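Local coordinates for protein macrophomate synthase intermolecular Diels-Alderase (Macrophoma commelinae, PDB 1IZC) that acts as an enzyme of the HpcH/HpaI aldolase/citrate lyase family, a TIM barrel that binds a magnesium ion and pyruvic acid, at residues I69-G74 against R101-D106; F76-L81 against L110-D115; I121-V126 against V178-Q183. The protein carries 1 engineered substitution. All coordinates share one frame; numbering follows the deposited sequence.

Contact 1. Residues I69-G74 against R101-D106; sequences IDVEHG and RVPKHD. With PYR (pyruvic acid), chain C.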
loop_
_atom_site.group_PDB
_atom_site.type_symbol
_atom_site.label_atom_id
_atom_site.label_comp_id
_atom_site.label_asym_id
_atom_site.label_seq_id
_atom_site.Cartn_x
_atom_site.Cartn_y
_atom_site.Cartn_z
ATOM N N ILE A 69 -16.263 5.398 -12.237
ATOM C CA ILE A 69 -15.413 4.407 -11.582
ATOM C C ILE A 69 -16.179 3.109 -11.372
ATOM O O ILE A 69 -17.255 3.107 -10.780
ATOM C CB ILE A 69 -14.906 4.941 -10.230
ATOM C CG1 ILE A 69 -14.197 6.283 -10.450
ATOM C CG2 ILE A 69 -13.975 3.916 -9.566
ATOM C CD1 ILE A 69 -13.704 6.946 -9.166
ATOM N N ASP A 70 -15.618 2.005 -11.858
ATOM C CA ASP A 70 -16.274 0.712 -11.734
ATOM C C ASP A 70 -15.752 -0.080 -10.542
ATOM O O ASP A 70 -14.630 -0.595 -10.560
ATOM C CB ASP A 70 -16.084 -0.090 -13.025
ATOM C CG ASP A 70 -16.796 -1.427 -12.992
ATOM O OD1 ASP A 70 -17.627 -1.642 -12.091
ATOM O OD2 ASP A 70 -16.534 -2.254 -13.887
ATOM N N VAL A 71 -16.569 -0.175 -9.500
ATOM C CA VAL A 71 -16.182 -0.916 -8.321
ATOM C C VAL A 71 -16.775 -2.315 -8.391
ATOM O O VAL A 71 -16.370 -3.195 -7.640
ATOM C CB VAL A 71 -16.644 -0.191 -7.028
ATOM C CG1 VAL A 71 -16.213 -0.960 -5.807
ATOM C CG2 VAL A 71 -16.050 1.192 -6.989
ATOM N N GLU A 72 -17.736 -2.539 -9.286
ATOM C CA GLU A 72 -18.274 -3.893 -9.372
ATOM C C GLU A 72 -17.169 -4.814 -9.862
ATOM O O GLU A 72 -16.976 -5.906 -9.320
ATOM C CB GLU A 72 -19.463 -4.012 -10.331
ATOM C CG GLU A 72 -19.949 -5.478 -10.419
ATOM C CD GLU A 72 -21.058 -5.719 -11.442
ATOM O OE1 GLU A 72 -21.162 -4.955 -12.427
ATOM O OE2 GLU A 72 -21.808 -6.701 -11.259
ATOM N N HIS A 73 -16.436 -4.357 -10.875
ATOM C CA HIS A 73 -15.366 -5.167 -11.452
ATOM C C HIS A 73 -13.969 -4.558 -11.395
ATOM O O HIS A 73 -12.998 -5.212 -11.788
ATOM C CB HIS A 73 -15.716 -5.516 -12.894
ATOM C CG HIS A 73 -16.880 -6.452 -13.013
ATOM N ND1 HIS A 73 -16.841 -7.744 -12.542
ATOM C CD2 HIS A 73 -18.107 -6.285 -13.557
ATOM C CE1 HIS A 73 -17.996 -8.336 -12.793
ATOM N NE2 HIS A 73 -18.781 -7.472 -13.408
ATOM N N GLY A 74 -13.869 -3.310 -10.947
ATOM C CA GLY A 74 -12.571 -2.662 -10.816
ATOM C C GLY A 74 -11.981 -3.059 -9.475
ATOM O O GLY A 74 -12.666 -3.063 -8.453
ATOM N N ARG A 101 -20.084 2.715 -10.247
ATOM C CA ARG A 101 -20.922 1.530 -10.375
ATOM C C ARG A 101 -20.451 0.628 -9.250
ATOM O O ARG A 101 -19.287 0.221 -9.199
ATOM C CB ARG A 101 -20.752 0.787 -11.693
ATOM C CG ARG A 101 -21.426 -0.569 -11.539
ATOM C CD ARG A 101 -21.593 -1.296 -12.789
ATOM N NE ARG A 101 -20.339 -1.798 -13.333
ATOM C CZ ARG A 101 -20.291 -2.410 -14.503
ATOM N NH1 ARG A 101 -21.417 -2.565 -15.189
ATOM N NH2 ARG A 101 -19.140 -2.847 -14.997
ATOM N N VAL A 102 -21.364 0.310 -8.348
ATOM C CA VAL A 102 -21.038 -0.484 -7.189
ATOM C C VAL A 102 -21.465 -1.932 -7.302
ATOM O O VAL A 102 -22.263 -2.279 -8.158
ATOM C CB VAL A 102 -21.734 0.098 -5.934
ATOM C CG1 VAL A 102 -21.282 1.535 -5.702
ATOM C CG2 VAL A 102 -23.259 0.055 -6.119
ATOM N N PRO A 103 -20.892 -2.801 -6.457
ATOM C CA PRO A 103 -21.280 -4.216 -6.488
ATOM C C PRO A 103 -22.744 -4.168 -6.020
ATOM O O PRO A 103 -23.075 -3.391 -5.130
ATOM C CB PRO A 103 -20.377 -4.852 -5.431
ATOM C CG PRO A 103 -19.181 -3.935 -5.377
ATOM C CD PRO A 103 -19.781 -2.562 -5.519
ATOM N N LYS A 104 -23.614 -5.003 -6.581
ATOM C CA LYS A 104 -25.025 -4.948 -6.213
ATOM C C LYS A 104 -25.423 -5.071 -4.733
ATOM O O LYS A 104 -26.423 -4.471 -4.309
ATOM C CB LYS A 104 -25.808 -5.979 -7.026
ATOM C CG LYS A 104 -27.310 -5.734 -6.954
ATOM C CD LYS A 104 -28.067 -6.782 -7.733
ATOM C CE LYS A 104 -29.477 -6.318 -8.056
ATOM N NZ LYS A 104 -30.204 -7.482 -8.654
ATOM N N HIS A 105 -24.672 -5.827 -3.938
ATOM C CA HIS A 105 -25.040 -5.995 -2.529
ATOM C C HIS A 105 -23.996 -5.545 -1.515
ATOM O O HIS A 105 -24.085 -5.894 -0.341
ATOM C CB HIS A 105 -25.379 -7.466 -2.248
ATOM C CG HIS A 105 -26.524 -7.986 -3.058
ATOM N ND1 HIS A 105 -27.775 -7.409 -3.030
ATOM C CD2 HIS A 105 -26.599 -9.006 -3.944
ATOM C CE1 HIS A 105 -28.572 -8.051 -3.867
ATOM N NE2 HIS A 105 -27.883 -9.024 -4.435
ATOM N N ASP A 106 -23.033 -4.744 -1.940
ATOM C CA ASP A 106 -21.984 -4.339 -1.012
ATOM C C ASP A 106 -22.219 -2.971 -0.385
ATOM O O ASP A 106 -21.954 -1.943 -1.008
ATOM C CB ASP A 106 -20.636 -4.351 -1.731
ATOM C CG ASP A 106 -19.479 -4.320 -0.763
ATOM O OD1 ASP A 106 -18.905 -5.391 -0.466
ATOM O OD2 ASP A 106 -19.163 -3.227 -0.273
HETATM C C PYR C . -22.439 -5.061 -19.346
HETATM O O PYR C . -22.691 -6.132 -18.760
HETATM O OXT PYR C . -22.409 -4.921 -20.594
HETATM C CA PYR C . -22.169 -3.923 -18.393
HETATM O O3 PYR C . -22.185 -4.034 -17.156
HETATM C CB PYR C . -21.885 -2.638 -19.054
HETATM O O HOH W 1 -22.753 -6.855 -8.531
#

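Contact 2. Residues F76-L81 against L110-D115; sequences FNRLEL and LSTALD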
loop_
_atom_site.group_PDB
_atom_site.type_symbol
_atom_site.label_atom_id
_atom_site.label_comp_id
_atom_site.label_asym_id
_atom_site.label_seq_id
_atom_site.Cartn_x
_atom_site.Cartn_y
_atom_site.Cartn_z
ATOM N N PHE A 76 -10.551 -1.832 -6.955
ATOM C CA PHE A 76 -10.254 -0.768 -6.008
ATOM C C PHE A 76 -10.445 -1.215 -4.558
ATOM O O PHE A 76 -11.499 -1.755 -4.215
ATOM C CB PHE A 76 -11.189 0.437 -6.214
ATOM C CG PHE A 76 -11.039 1.124 -7.538
ATOM C CD1 PHE A 76 -11.704 0.654 -8.669
ATOM C CD2 PHE A 76 -10.233 2.253 -7.650
ATOM C CE1 PHE A 76 -11.567 1.303 -9.902
ATOM C CE2 PHE A 76 -10.085 2.911 -8.867
ATOM C CZ PHE A 76 -10.750 2.438 -10.000
ATOM N N ASN A 77 -9.434 -0.992 -3.721
ATOM C CA ASN A 77 -9.569 -1.269 -2.290
ATOM C C ASN A 77 -10.409 -0.107 -1.757
ATOM O O ASN A 77 -10.599 0.898 -2.442
ATOM C CB ASN A 77 -8.220 -1.252 -1.570
ATOM C CG ASN A 77 -7.373 -2.464 -1.882
ATOM O OD1 ASN A 77 -7.894 -3.522 -2.234
ATOM N ND2 ASN A 77 -6.053 -2.323 -1.725
ATOM N N ARG A 78 -10.871 -0.224 -0.521
ATOM C CA ARG A 78 -11.702 0.807 0.066
ATOM C C ARG A 78 -11.056 2.190 0.122
ATOM O O ARG A 78 -11.627 3.164 -0.370
ATOM C CB ARG A 78 -12.126 0.390 1.471
ATOM C CG ARG A 78 -13.159 1.345 2.074
ATOM C CD ARG A 78 -13.593 0.878 3.447
ATOM N NE ARG A 78 -14.684 1.701 3.965
ATOM C CZ ARG A 78 -15.274 1.492 5.138
ATOM N NH1 ARG A 78 -14.863 0.493 5.910
ATOM N NH2 ARG A 78 -16.295 2.257 5.522
ATOM N N LEU A 79 -9.874 2.279 0.723
ATOM C CA LEU A 79 -9.213 3.569 0.844
ATOM C C LEU A 79 -8.845 4.122 -0.525
ATOM O O LEU A 79 -8.972 5.325 -0.766
ATOM C CB LEU A 79 -7.968 3.452 1.735
ATOM C CG LEU A 79 -7.180 4.758 1.939
ATOM C CD1 LEU A 79 -8.097 5.850 2.451
ATOM C CD2 LEU A 79 -6.040 4.506 2.930
ATOM N N GLU A 80 -8.401 3.246 -1.421
ATOM C CA GLU A 80 -8.027 3.669 -2.768
ATOM C C GLU A 80 -9.231 4.197 -3.562
ATOM O O GLU A 80 -9.083 5.113 -4.369
ATOM C CB GLU A 80 -7.336 2.517 -3.501
ATOM C CG GLU A 80 -5.855 2.277 -3.078
ATOM C CD GLU A 80 -5.643 1.872 -1.607
ATOM O OE1 GLU A 80 -6.538 1.269 -0.984
ATOM O OE2 GLU A 80 -4.544 2.143 -1.070
ATOM N N LEU A 81 -10.414 3.621 -3.334
ATOM C CA LEU A 81 -11.643 4.085 -3.991
ATOM C C LEU A 81 -11.919 5.510 -3.495
ATOM O O LEU A 81 -12.212 6.424 -4.271
ATOM C CB LEU A 81 -12.829 3.187 -3.621
ATOM C CG LEU A 81 -14.214 3.707 -4.041
ATOM C CD1 LEU A 81 -14.261 3.941 -5.570
ATOM C CD2 LEU A 81 -15.273 2.681 -3.633
ATOM N N LEU A 110 -20.749 1.080 -1.290
ATOM C CA LEU A 110 -21.700 2.168 -1.473
ATOM C C LEU A 110 -21.447 3.328 -0.524
ATOM O O LEU A 110 -21.379 4.471 -0.957
ATOM C CB LEU A 110 -23.130 1.662 -1.276
ATOM C CG LEU A 110 -24.220 2.736 -1.379
ATOM C CD1 LEU A 110 -24.235 3.341 -2.794
ATOM C CD2 LEU A 110 -25.568 2.091 -1.056
ATOM N N SER A 111 -21.302 3.045 0.771
ATOM C CA SER A 111 -21.079 4.137 1.714
ATOM C C SER A 111 -19.736 4.805 1.457
ATOM O O SER A 111 -19.605 6.015 1.611
ATOM C CB SER A 111 -21.168 3.644 3.162
ATOM O OG SER A 111 -20.111 2.768 3.468
ATOM N N THR A 112 -18.745 4.027 1.035
ATOM C CA THR A 112 -17.433 4.598 0.747
ATOM C C THR A 112 -17.542 5.560 -0.436
ATOM O O THR A 112 -17.019 6.682 -0.399
ATOM C CB THR A 112 -16.419 3.490 0.394
ATOM O OG1 THR A 112 -16.233 2.636 1.535
ATOM C CG2 THR A 112 -15.074 4.103 -0.030
ATOM N N ALA A 113 -18.230 5.125 -1.489
ATOM C CA ALA A 113 -18.384 5.958 -2.672
ATOM C C ALA A 113 -19.116 7.244 -2.321
ATOM O O ALA A 113 -18.704 8.328 -2.718
ATOM C CB ALA A 113 -19.146 5.203 -3.763
ATOM N N LEU A 114 -20.197 7.140 -1.552
ATOM C CA LEU A 114 -20.945 8.345 -1.197
ATOM C C LEU A 114 -20.158 9.267 -0.258
ATOM O O LEU A 114 -20.060 10.482 -0.502
ATOM C CB LEU A 114 -22.273 7.962 -0.539
ATOM C CG LEU A 114 -23.278 7.205 -1.421
ATOM C CD1 LEU A 114 -24.393 6.664 -0.524
ATOM C CD2 LEU A 114 -23.835 8.110 -2.515
ATOM N N ASP A 115 -19.597 8.696 0.801
ATOM C CA ASP A 115 -18.830 9.484 1.778
ATOM C C ASP A 115 -17.663 10.219 1.097
ATOM O O ASP A 115 -17.288 11.311 1.528
ATOM C CB ASP A 115 -18.268 8.602 2.915
ATOM C CG ASP A 115 -19.334 8.152 3.934
ATOM O OD1 ASP A 115 -20.455 8.703 3.929
ATOM O OD2 ASP A 115 -19.031 7.244 4.757
HETATM O O HOH W 2 -17.769 4.352 4.181
#

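Contact 3. Residues I121-V126 against V178-Q183; sequences IVIPHV and VCIIPQ. With PYR (pyruvic acid), chain C.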
loop_
_atom_site.group_PDB
_atom_site.type_symbol
_atom_site.label_atom_id
_atom_site.label_comp_id
_atom_site.label_asym_id
_atom_site.label_seq_id
_atom_site.Cartn_x
_atom_site.Cartn_y
_atom_site.Cartn_z
ATOM N N ILE A 121 -24.633 6.888 -8.554
ATOM C CA ILE A 121 -24.413 5.483 -8.256
ATOM C C ILE A 121 -25.155 4.662 -9.309
ATOM O O ILE A 121 -26.353 4.856 -9.526
ATOM C CB ILE A 121 -24.961 5.108 -6.857
ATOM C CG1 ILE A 121 -24.239 5.907 -5.766
ATOM C CG2 ILE A 121 -24.836 3.614 -6.621
ATOM C CD1 ILE A 121 -22.745 5.558 -5.571
ATOM N N VAL A 122 -24.431 3.764 -9.970
ATOM C CA VAL A 122 -25.027 2.874 -10.959
ATOM C C VAL A 122 -25.182 1.514 -10.278
ATOM O O VAL A 122 -24.229 0.970 -9.706
ATOM C CB VAL A 122 -24.141 2.741 -12.223
ATOM C CG1 VAL A 122 -24.715 1.649 -13.145
ATOM C CG2 VAL A 122 -24.073 4.087 -12.950
ATOM N N ILE A 123 -26.396 0.975 -10.331
ATOM C CA ILE A 123 -26.711 -0.299 -9.685
ATOM C C ILE A 123 -26.766 -1.393 -10.736
ATOM O O ILE A 123 -27.618 -1.366 -11.626
ATOM C CB ILE A 123 -28.098 -0.231 -9.008
ATOM C CG1 ILE A 123 -28.145 0.945 -8.031
ATOM C CG2 ILE A 123 -28.388 -1.561 -8.286
ATOM C CD1 ILE A 123 -29.571 1.347 -7.667
ATOM N N PRO A 124 -25.854 -2.372 -10.656
ATOM C CA PRO A 124 -25.908 -3.420 -11.673
ATOM C C PRO A 124 -27.001 -4.470 -11.483
ATOM O O PRO A 124 -27.538 -4.654 -10.388
ATOM C CB PRO A 124 -24.505 -4.030 -11.622
ATOM C CG PRO A 124 -24.109 -3.885 -10.180
ATOM C CD PRO A 124 -24.705 -2.538 -9.746
ATOM N N HIS A 125 -27.339 -5.121 -12.593
ATOM C CA HIS A 125 -28.298 -6.218 -12.620
ATOM C C HIS A 125 -29.639 -5.926 -11.965
ATOM O O HIS A 125 -30.171 -6.773 -11.262
ATOM C CB HIS A 125 -27.665 -7.439 -11.945
ATOM C CG HIS A 125 -26.220 -7.629 -12.293
ATOM N ND1 HIS A 125 -25.804 -8.041 -13.542
ATOM C CD2 HIS A 125 -25.092 -7.363 -11.589
ATOM C CE1 HIS A 125 -24.482 -8.012 -13.594
ATOM N NE2 HIS A 125 -24.026 -7.604 -12.422
ATOM N N VAL A 126 -30.190 -4.743 -12.203
ATOM C CA VAL A 126 -31.480 -4.406 -11.598
ATOM C C VAL A 126 -32.608 -5.147 -12.303
ATOM O O VAL A 126 -32.686 -5.146 -13.531
ATOM C CB VAL A 126 -31.740 -2.888 -11.665
ATOM C CG1 VAL A 126 -33.177 -2.577 -11.229
ATOM C CG2 VAL A 126 -30.789 -2.172 -10.728
ATOM N N VAL A 178 -27.028 13.987 -5.409
ATOM C CA VAL A 178 -26.799 12.575 -5.716
ATOM C C VAL A 178 -27.871 11.886 -6.552
ATOM O O VAL A 178 -29.069 12.036 -6.290
ATOM C CB VAL A 178 -26.568 11.787 -4.407
ATOM C CG1 VAL A 178 -26.378 10.300 -4.709
ATOM C CG2 VAL A 178 -25.330 12.343 -3.685
ATOM N N CYS A 179 -27.416 11.108 -7.533
ATOM C CA CYS A 179 -28.299 10.400 -8.466
ATOM C C CYS A 179 -28.202 8.879 -8.417
ATOM O O CYS A 179 -27.138 8.318 -8.109
ATOM C CB CYS A 179 -27.995 10.843 -9.898
ATOM S SG CYS A 179 -28.146 12.621 -10.187
ATOM N N ILE A 180 -29.322 8.226 -8.736
ATOM C CA ILE A 180 -29.411 6.769 -8.781
ATOM C C ILE A 180 -29.692 6.357 -10.227
ATOM O O ILE A 180 -30.625 6.865 -10.868
ATOM C CB ILE A 180 -30.544 6.207 -7.881
ATOM C CG1 ILE A 180 -30.319 6.587 -6.431
ATOM C CG2 ILE A 180 -30.557 4.689 -7.963
ATOM C CD1 ILE A 180 -31.290 5.892 -5.469
ATOM N N ILE A 181 -28.871 5.440 -10.733
ATOM C CA ILE A 181 -28.972 4.948 -12.096
ATOM C C ILE A 181 -29.019 3.416 -12.150
ATOM O O ILE A 181 -27.990 2.747 -12.008
ATOM C CB ILE A 181 -27.758 5.421 -12.944
ATOM C CG1 ILE A 181 -27.696 6.950 -12.962
ATOM C CG2 ILE A 181 -27.865 4.914 -14.392
ATOM C CD1 ILE A 181 -26.740 7.530 -11.927
ATOM N N PRO A 182 -30.215 2.844 -12.344
ATOM C CA PRO A 182 -30.311 1.380 -12.416
ATOM C C PRO A 182 -29.697 0.916 -13.727
ATOM O O PRO A 182 -29.820 1.602 -14.739
ATOM C CB PRO A 182 -31.817 1.122 -12.432
ATOM C CG PRO A 182 -32.394 2.321 -11.724
ATOM C CD PRO A 182 -31.554 3.457 -12.277
ATOM N N GLN A 183 -29.043 -0.241 -13.711
ATOM C CA GLN A 183 -28.487 -0.791 -14.933
ATOM C C GLN A 183 -29.291 -2.050 -15.262
ATOM O O GLN A 183 -29.448 -2.944 -14.423
ATOM C CB GLN A 183 -27.001 -1.111 -14.756
ATOM C CG GLN A 183 -26.403 -1.781 -15.958
ATOM C CD GLN A 183 -24.896 -1.829 -15.903
ATOM O OE1 GLN A 183 -24.298 -1.830 -14.824
ATOM N NE2 GLN A 183 -24.272 -1.883 -17.070
HETATM C C PYR C . -22.439 -5.061 -19.346
HETATM O O PYR C . -22.691 -6.132 -18.760
HETATM O OXT PYR C . -22.409 -4.921 -20.594
HETATM C CA PYR C . -22.169 -3.923 -18.393
HETATM O O3 PYR C . -22.185 -4.034 -17.156
HETATM C CB PYR C . -21.885 -2.638 -19.054
#

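Contact 1. Residues I69-G74 against R101-D106
Glu72 OE1 lies over the centre of one face of the Arg101 guanidinium, 3.4 Å from Arg101 NE, while Asp70 and O3 of pyruvic acid line its edge. No N-H points at Glu72 OE1, so this salt bridge is one of charge alone, the carboxylate and guanidinium planes being 79° apart. At the edge Arg101 grips Asp70 side-on: NE donates to OD1 at 3.0 Å and NH2 to OD2 at 2.9 Å, each nitrogen standing above the carboxylate plane. Arg101 NH1 reaches pyruvic acid O3 at 2.6 Å. The His73 ring has Glu72 CG over one face and Arg101 NH2 at its edge. A bend at chi3 (71°) turns Arg101 NE into this cluster. Asp70 OD1 also accepts the His73 backbone N, from the face opposite Arg101 NE. This Asx motif follows directly on strand 66-70 at the C-terminal mouth of the TIM barrel, where backbone hydrogen bonds from Arg101 N to Ile69 O and Val71 N to Arg101 O join two parallel strands. Glu72 OE2 accepts from a water that Lys104 N also binds, and is hydrogen-bonded to His125 NE2. Trp152 of the second subunit bonds Asp70 OD2.

Contact 2. Residues F76-L81 against L110-D115
Arg78 stretches across Thr112 with its whole aliphatic stem extended, and the meeting can be followed outward from CB. CG stands anti to the backbone N (chi1 -172°), which carries the chain from CB toward the other helix; Arg78 CG then passes 3.4 Å from Thr112 OG1. CD continues past the same hydroxyl at a slightly longer range. Arg78 NE makes the direct polar link, a weak, bent hydrogen bond of 3.0 Å to Thr112 OG1 with an angle of 134°. Beyond it NH2 turns to a water 2.9 Å away, lying at the guanidinium edge, which also bonds Ser111 OG and donates to Asp115 OD2. The firmer partner of the tip lies across a subunit boundary: NH1 bonds Val71 O of the third subunit. Arginine suits the place because a long stem crosses the helix gap and its guanidinium can donate to Thr112, to the water and to the neighbouring subunit at once.

Thr112 divides its two branches. OG1 sits beside its own backbone N (chi1 -64°), where it bonds Val108 O one turn back, and a carbonyl can only accept, so the hydroxyl's proton goes there and OG1 can receive Arg78 NE. The methyl CG2 turns to the other helix, 3.6 Å from Arg78 O and 3.9 Å from Leu81 CD2. Leu81, buried, carries the apolar layer on to Ile69 and Val71. The arrangement is that of adjacent helices in the outer layer of a TIM barrel.

Contact 3. Residues I121-V126 against V178-Q183
Ile181 O is held by two groups of the strand beside it: Ile123 N donates at 2.9 Å, and Val122 CA lies 3.1 Å from Ile181 O in a CA-H...O contact. Around this carbonyl the ladder runs in parallel register, with Ile121 N bonded to Cys179 O, Ile181 N to Ile121 O, and Gln183 N to Ile123 O at 2.8 Å. The short strand segments diverge by 24°, the twist expected of a closed barrel. Pro182 costs this ladder nothing, since the donors that segment 178-183 offers to 121-126 are Ile181 N and Gln183 N, and Pro182 lies between them.

Mostly beta-branched side chains fill both faces. On the face of Ile121, Ile123, Ile180 and Pro182, Ile123 CD1 presses on Ile180 CG2 at 3.5 Å, tighter than usual van der Waals contact, beneath helix 129-139. On the other face Val122 CG2 rests 3.9 Å from Ile181 CB, with Met206 of the next strand against both. Past Pro124 the chain turns at His125, whose phi and psi lie in the left-handed helical region, and returns Val126 N to Gln183 O at 3.0 Å while Val126 CG2 meets Pro182 CB.

Gln183 CG is anti to the backbone N (chi1 176°), and the extended chain carries the carboxamide to the barrel mouth. Its NE2 comes within 3.0 Å of pyruvic acid O3. A carboxamide suits the place: its OE1 takes an N-H of Arg101 NH1, which probably sets NE2 facing the ligand.

From the N terminus, strand 66-70 leads through helix 78-91 to strand 97-101, and contact 1 closes this right-handed beta-alpha-beta crossover over 26 intervening residues. Contact 2 opens inside that loop and ends beyond it, in helix 107-116, so the two cross along the chain; Ile69 against Phe76 joins them in space. Contact 3 follows in series, closing a longer loop, with 51 residues between its segments, that joins strands 120-123 and 179-184. It meets contact 2 where Ile121 packs under Leu110, Ala113 and Leu114, and contact 1 where Lys104 NZ reaches His125 O. Contacts 1 and 3 thus link barrel strands around the bound pyruvic acid, whereas contact 2 ties helices 78-91 and 107-116 of the outer layer.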